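PDB 2II2: alpha-11 giardin from Giardia intestinalis, which binds calcium as a member of the annexin family, probably binds acidic phospholipids, and may take part in parasite attachment and cytoskeletal remodelling. Local coordinates for residues 81-86 / 94-99; 218-223 / 253-258. All coordinates share one frame; numbering follows the deposited sequence.

Contact 1 (81-86 / 94-99); sequences VNVIKK and FRAIHD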
loop_
_atom_site.group_PDB
_atom_site.type_symbol
_atom_site.label_atom_id
_atom_site.label_comp_id
_atom_site.label_asym_id
_atom_site.label_seq_id
_atom_site.Cartn_x
_atom_site.Cartn_y
_atom_site.Cartn_z
ATOM N N VAL A 81 7.272 -8.653 0.082
ATOM C CA VAL A 81 7.884 -9.517 -0.929
ATOM C C VAL A 81 6.797 -10.281 -1.701
ATOM O O VAL A 81 6.816 -10.339 -2.945
ATOM C CB VAL A 81 8.879 -10.498 -0.276
ATOM C CG1 VAL A 81 9.313 -11.589 -1.266
ATOM C CG2 VAL A 81 10.092 -9.756 0.270
ATOM N N ASN A 82 5.841 -10.843 -0.973
ATOM C CA ASN A 82 4.765 -11.599 -1.628
ATOM C C ASN A 82 3.947 -10.730 -2.580
ATOM O O ASN A 82 3.607 -11.148 -3.683
ATOM C CB ASN A 82 3.895 -12.329 -0.600
ATOM C CG ASN A 82 4.693 -13.357 0.173
ATOM O OD1 ASN A 82 5.758 -13.788 -0.271
ATOM N ND2 ASN A 82 4.210 -13.719 1.336
ATOM N N VAL A 83 3.658 -9.509 -2.171
ATOM C CA VAL A 83 2.895 -8.580 -2.999
ATOM C C VAL A 83 3.665 -8.270 -4.291
ATOM O O VAL A 83 3.073 -8.256 -5.371
ATOM C CB VAL A 83 2.590 -7.280 -2.213
ATOM C CG1 VAL A 83 2.082 -6.183 -3.156
ATOM C CG2 VAL A 83 1.569 -7.553 -1.102
ATOM N N ILE A 84 4.971 -7.984 -4.205
ATOM C CA ILE A 84 5.754 -7.695 -5.428
ATOM C C ILE A 84 5.752 -8.884 -6.362
ATOM O O ILE A 84 5.529 -8.738 -7.565
ATOM C CB ILE A 84 7.228 -7.305 -5.136
ATOM C CG1 ILE A 84 7.284 -5.993 -4.362
ATOM C CG2 ILE A 84 8.047 -7.192 -6.438
ATOM C CD1 ILE A 84 6.744 -4.806 -5.117
ATOM N N LYS A 85 6.020 -10.072 -5.826
ATOM C CA LYS A 85 6.025 -11.256 -6.694
ATOM C C LYS A 85 4.682 -11.457 -7.418
ATOM O O LYS A 85 4.662 -11.717 -8.619
ATOM C CB LYS A 85 6.452 -12.508 -5.923
ATOM C CG LYS A 85 7.959 -12.576 -5.637
ATOM C CD LYS A 85 8.813 -12.479 -6.911
ATOM C CE LYS A 85 8.802 -13.786 -7.698
ATOM N NZ LYS A 85 9.853 -13.798 -8.764
ATOM N N LYS A 86 3.568 -11.329 -6.700
ATOM C CA LYS A 86 2.263 -11.480 -7.316
ATOM C C LYS A 86 2.034 -10.400 -8.372
ATOM O O LYS A 86 1.478 -10.659 -9.453
ATOM C CB LYS A 86 1.160 -11.427 -6.261
ATOM C CG LYS A 86 -0.209 -11.583 -6.838
ATOM C CD LYS A 86 -1.308 -11.394 -5.809
ATOM C CE LYS A 86 -2.658 -11.686 -6.469
ATOM N NZ LYS A 86 -3.828 -11.299 -5.648
ATOM N N PHE A 94 1.066 -2.195 -11.399
ATOM C CA PHE A 94 1.775 -1.068 -10.838
ATOM C C PHE A 94 1.150 -0.579 -9.539
ATOM O O PHE A 94 1.866 -0.033 -8.686
ATOM C CB PHE A 94 1.869 0.089 -11.835
ATOM C CG PHE A 94 2.888 -0.133 -12.905
ATOM C CD1 PHE A 94 2.494 -0.210 -14.226
ATOM C CD2 PHE A 94 4.238 -0.266 -12.602
ATOM C CE1 PHE A 94 3.438 -0.397 -15.254
ATOM C CE2 PHE A 94 5.190 -0.464 -13.624
ATOM C CZ PHE A 94 4.782 -0.524 -14.942
ATOM N N ARG A 95 -0.164 -0.713 -9.383
ATOM C CA ARG A 95 -0.762 -0.220 -8.138
ATOM C C ARG A 95 -0.106 -0.925 -6.936
ATOM O O ARG A 95 0.235 -0.288 -5.944
ATOM C CB ARG A 95 -2.268 -0.438 -8.108
ATOM C CG ARG A 95 -3.034 0.387 -9.107
ATOM C CD ARG A 95 -4.525 0.234 -8.869
ATOM N NE ARG A 95 -5.300 1.155 -9.686
ATOM C CZ ARG A 95 -5.585 0.974 -10.976
ATOM N NH1 ARG A 95 -5.191 -0.124 -11.613
ATOM N NH2 ARG A 95 -6.292 1.887 -11.641
ATOM N N ALA A 96 0.056 -2.244 -7.061
ATOM C CA ALA A 96 0.605 -3.050 -5.974
ATOM C C ALA A 96 2.103 -2.775 -5.779
ATOM O O ALA A 96 2.595 -2.666 -4.646
ATOM C CB ALA A 96 0.371 -4.529 -6.218
ATOM N N ILE A 97 2.858 -2.674 -6.883
ATOM C CA ILE A 97 4.290 -2.366 -6.753
ATOM C C ILE A 97 4.480 -0.998 -6.096
ATOM O O ILE A 97 5.308 -0.838 -5.194
ATOM C CB ILE A 97 5.012 -2.413 -8.134
ATOM C CG1 ILE A 97 4.836 -3.793 -8.797
ATOM C CG2 ILE A 97 6.479 -2.087 -7.938
ATOM C CD1 ILE A 97 5.154 -3.802 -10.294
ATOM N N HIS A 98 3.706 -0.021 -6.540
ATOM C CA HIS A 98 3.786 1.314 -5.990
ATOM C C HIS A 98 3.500 1.335 -4.502
ATOM O O HIS A 98 4.200 1.987 -3.721
ATOM C CB HIS A 98 2.808 2.247 -6.705
ATOM C CG HIS A 98 3.230 2.609 -8.084
ATOM N ND1 HIS A 98 2.361 3.192 -8.975
ATOM C CD2 HIS A 98 4.407 2.458 -8.736
ATOM C CE1 HIS A 98 2.988 3.384 -10.121
ATOM N NE2 HIS A 98 4.241 2.973 -9.994
ATOM N N ASP A 99 2.447 0.633 -4.090
ATOM C CA ASP A 99 2.114 0.597 -2.657
ATOM C C ASP A 99 3.344 0.159 -1.842
ATOM O O ASP A 99 3.683 0.716 -0.780
ATOM C CB ASP A 99 0.954 -0.371 -2.372
ATOM C CG ASP A 99 -0.381 0.114 -2.900
ATOM O OD1 ASP A 99 -0.482 1.282 -3.302
ATOM O OD2 ASP A 99 -1.363 -0.668 -2.928
#

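Contact 2 (218-223 / 253-258); sequences NARGLC and YEQAAR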
loop_
_atom_site.group_PDB
_atom_site.type_symbol
_atom_site.label_atom_id
_atom_site.label_comp_id
_atom_site.label_asym_id
_atom_site.label_seq_id
_atom_site.Cartn_x
_atom_site.Cartn_y
_atom_site.Cartn_z
ATOM N N ASN A 218 -0.819 5.538 -13.461
ATOM C CA ASN A 218 0.134 6.647 -13.470
ATOM C C ASN A 218 -0.273 7.717 -12.450
ATOM O O ASN A 218 0.518 8.105 -11.585
ATOM C CB ASN A 218 0.246 7.323 -14.853
ATOM C CG ASN A 218 1.153 6.565 -15.850
ATOM O OD1 ASN A 218 2.084 5.855 -15.472
ATOM N ND2 ASN A 218 0.880 6.751 -17.140
ATOM N N ALA A 219 -1.510 8.201 -12.562
ATOM C CA ALA A 219 -1.980 9.291 -11.695
ATOM C C ALA A 219 -1.899 8.890 -10.230
ATOM O O ALA A 219 -1.438 9.639 -9.383
ATOM C CB ALA A 219 -3.409 9.698 -12.059
ATOM N N ARG A 220 -2.378 7.683 -9.952
ATOM C CA ARG A 220 -2.400 7.194 -8.588
ATOM C C ARG A 220 -0.990 7.092 -8.015
ATOM O O ARG A 220 -0.730 7.491 -6.863
ATOM C CB ARG A 220 -3.078 5.827 -8.542
ATOM C CG ARG A 220 -3.109 5.133 -7.186
ATOM C CD ARG A 220 -3.603 3.736 -7.393
ATOM N NE ARG A 220 -3.734 2.917 -6.190
ATOM C CZ ARG A 220 -2.716 2.290 -5.599
ATOM N NH1 ARG A 220 -1.462 2.370 -6.087
ATOM N NH2 ARG A 220 -2.921 1.563 -4.510
ATOM N N GLY A 221 -0.064 6.555 -8.805
ATOM C CA GLY A 221 1.297 6.376 -8.287
ATOM C C GLY A 221 1.990 7.710 -7.981
ATOM O O GLY A 221 2.678 7.867 -6.958
ATOM N N LEU A 222 1.822 8.671 -8.891
ATOM C CA LEU A 222 2.400 9.988 -8.649
ATOM C C LEU A 222 1.780 10.631 -7.431
ATOM O O LEU A 222 2.466 11.262 -6.647
ATOM C CB LEU A 222 2.206 10.899 -9.879
ATOM C CG LEU A 222 3.128 10.592 -11.047
ATOM C CD1 LEU A 222 2.603 11.290 -12.268
ATOM C CD2 LEU A 222 4.585 11.046 -10.729
ATOM N N CYS A 223 0.463 10.488 -7.254
ATOM C CA CYS A 223 -0.162 11.061 -6.063
ATOM C C CYS A 223 0.334 10.392 -4.777
ATOM O O CYS A 223 0.441 11.045 -3.751
ATOM C CB CYS A 223 -1.681 10.965 -6.140
ATOM S SG CYS A 223 -2.444 12.112 -7.289
ATOM N N TYR A 253 -11.870 -4.041 -3.602
ATOM C CA TYR A 253 -11.652 -4.864 -2.433
ATOM C C TYR A 253 -10.232 -5.418 -2.401
ATOM O O TYR A 253 -9.611 -5.485 -1.326
ATOM C CB TYR A 253 -12.646 -6.031 -2.381
ATOM C CG TYR A 253 -14.037 -5.680 -1.915
ATOM C CD1 TYR A 253 -14.889 -4.909 -2.728
ATOM C CD2 TYR A 253 -14.533 -6.173 -0.697
ATOM C CE1 TYR A 253 -16.184 -4.602 -2.323
ATOM C CE2 TYR A 253 -15.862 -5.867 -0.288
ATOM C CZ TYR A 253 -16.663 -5.103 -1.125
ATOM O OH TYR A 253 -17.938 -4.792 -0.729
ATOM N N GLU A 254 -9.713 -5.780 -3.576
ATOM C CA GLU A 254 -8.325 -6.220 -3.671
ATOM C C GLU A 254 -7.361 -5.163 -3.147
ATOM O O GLU A 254 -6.455 -5.452 -2.351
ATOM C CB GLU A 254 -8.022 -6.531 -5.130
ATOM C CG GLU A 254 -6.637 -6.872 -5.481
ATOM C CD GLU A 254 -6.425 -6.921 -6.987
ATOM O OE1 GLU A 254 -7.163 -6.244 -7.757
ATOM O OE2 GLU A 254 -5.485 -7.631 -7.398
ATOM N N GLN A 255 -7.527 -3.942 -3.626
ATOM C CA GLN A 255 -6.664 -2.828 -3.212
ATOM C C GLN A 255 -6.834 -2.529 -1.725
ATOM O O GLN A 255 -5.836 -2.385 -0.971
ATOM C CB GLN A 255 -6.982 -1.587 -4.036
ATOM C CG GLN A 255 -6.633 -1.735 -5.493
ATOM C CD GLN A 255 -7.242 -0.640 -6.325
ATOM O OE1 GLN A 255 -7.420 0.492 -5.850
ATOM N NE2 GLN A 255 -7.462 -0.928 -7.594
ATOM N N ALA A 256 -8.080 -2.469 -1.254
ATOM C CA ALA A 256 -8.312 -2.159 0.143
ATOM C C ALA A 256 -7.709 -3.238 1.056
ATOM O O ALA A 256 -7.192 -2.934 2.125
ATOM C CB ALA A 256 -9.782 -1.976 0.400
ATOM N N ALA A 257 -7.818 -4.506 0.638
ATOM C CA ALA A 257 -7.250 -5.608 1.407
ATOM C C ALA A 257 -5.733 -5.457 1.521
ATOM O O ALA A 257 -5.161 -5.630 2.604
ATOM C CB ALA A 257 -7.623 -6.940 0.780
ATOM N N ARG A 258 -5.070 -5.138 0.410
ATOM C CA ARG A 258 -3.620 -4.992 0.439
ATOM C C ARG A 258 -3.151 -3.816 1.286
ATOM O O ARG A 258 -2.235 -3.954 2.101
ATOM C CB ARG A 258 -3.106 -4.866 -0.983
ATOM C CG ARG A 258 -1.626 -4.619 -1.070
ATOM C CD ARG A 258 -1.120 -4.471 -2.500
ATOM N NE ARG A 258 -1.691 -3.327 -3.203
ATOM C CZ ARG A 258 -2.519 -3.400 -4.236
ATOM N NH1 ARG A 258 -2.993 -4.567 -4.690
ATOM N NH2 ARG A 258 -2.894 -2.279 -4.810
HETATM O O HOH W 1 -5.774 1.994 -4.271
#

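Contact 1 (81-86 / 94-99)
Val83 faces Ala96 and Ile84 faces Ile97, with the CA atoms of Ile84 and Ile97 5.7 Å apart and those of Val83 and Ala96 6.7 Å apart. The two segments belong to helices 76-89 and 94-102, consecutive partners in a helix-turn-helix of the all-helical annexin fold, and no hydrogen bond spans them. What joins them is buried hydrocarbon. Ala96 offers just its CB, which meets Val83 CG1 at 3.9 Å. That branch of Val83 stands anti to the backbone N (chi1 167°) and also reaches the main chain, with CG1 3.9 Å from Ala96 O. The next residue, Ile84, sends its longer branch across: with chi2 at -64° the chain turns at CG1, and CD1 lies over the backbone of the facing helix, 3.8 Å from Ile97 CA. The same methyl touches Ile97 CG2, and the two isoleucine side chains cross at about a right angle, so each meets the other over a short length. Other helices close the surroundings: Ala96 and Val83 also pack against Arg258 of helix 249-263, while Ile97 touches Cys142 of helix 137-147. Val83 sits about 12 Å, side chain to side chain, from Glu66, a calcium ligand in another crystal structure of the protein, so this is core packing rather than part of that site. On the far side of helix 94-102, His98 NE2 is hydrogen-bonded to Ala138 O, which ties the imidazole to helix 137-147. One face of that ring is covered by the carbonyl of the preceding turn: Phe94 O stands 3.0 Å from the plane of the His98 imidazole, offset toward the rim.

Contact 2 (218-223 / 253-258)
Arg220 reaches from helix 216-230 toward Gln255 and Arg258 of helix 249-263 in the buried, polar middle of this annexin fold; the backbones stay well apart, with the CA atoms of Arg220 and Gln255 12.1 Å from each other. The gap is bridged by long side chains. Arg220 is stretched out from CG to NE, whereas Arg258 bends at chi3 (63°), which turns its NH2 toward Arg220. Of the charged groups, the two guanidiniums come from opposite directions with their planes 74° apart, Arg220 NH2 lying 3.9 Å from Arg258 NH2 at the edge of the Arg258 group. Both arginines are salt-bridged to Asp99, whose carboxylate would offset their charge and probably makes the close approach tolerable. The hydrogen bonding is indirect. Gln255 OE1 is 4.4 Å from Arg220 NE, and a single water links the two side chains. It lies in the plane of the Arg220 guanidinium, at its edge, and accepts a hydrogen bond from NH2. That same water then donates to the amide oxygen, with Gln255 OE1 2.7 Å from the water oxygen.

How the contacts relate
The two contacts follow each other along the sequence, yet their centres lie 10 Å apart and helix 94-102 links them. Asp99 is the joint: its OD2 takes Arg258 NE at 2.7 Å and its OD1 takes Arg220 NH2, also at 2.7 Å, so one carboxylate binds both helices of contact 2 to helix 94-102. Packing adds to this, with Arg95 CD 3.4 Å from Gln255 NE2 and His98 ND1 3.4 Å from Gly221 CA. Helix 94-102 thus carries apolar contacts through Ala96 and Ile97 and polar ones through Asp99. The side chain of Glu66, a residue of a calcium site that is empty in this model, is about 12 Å from those of both Val83 and Arg258.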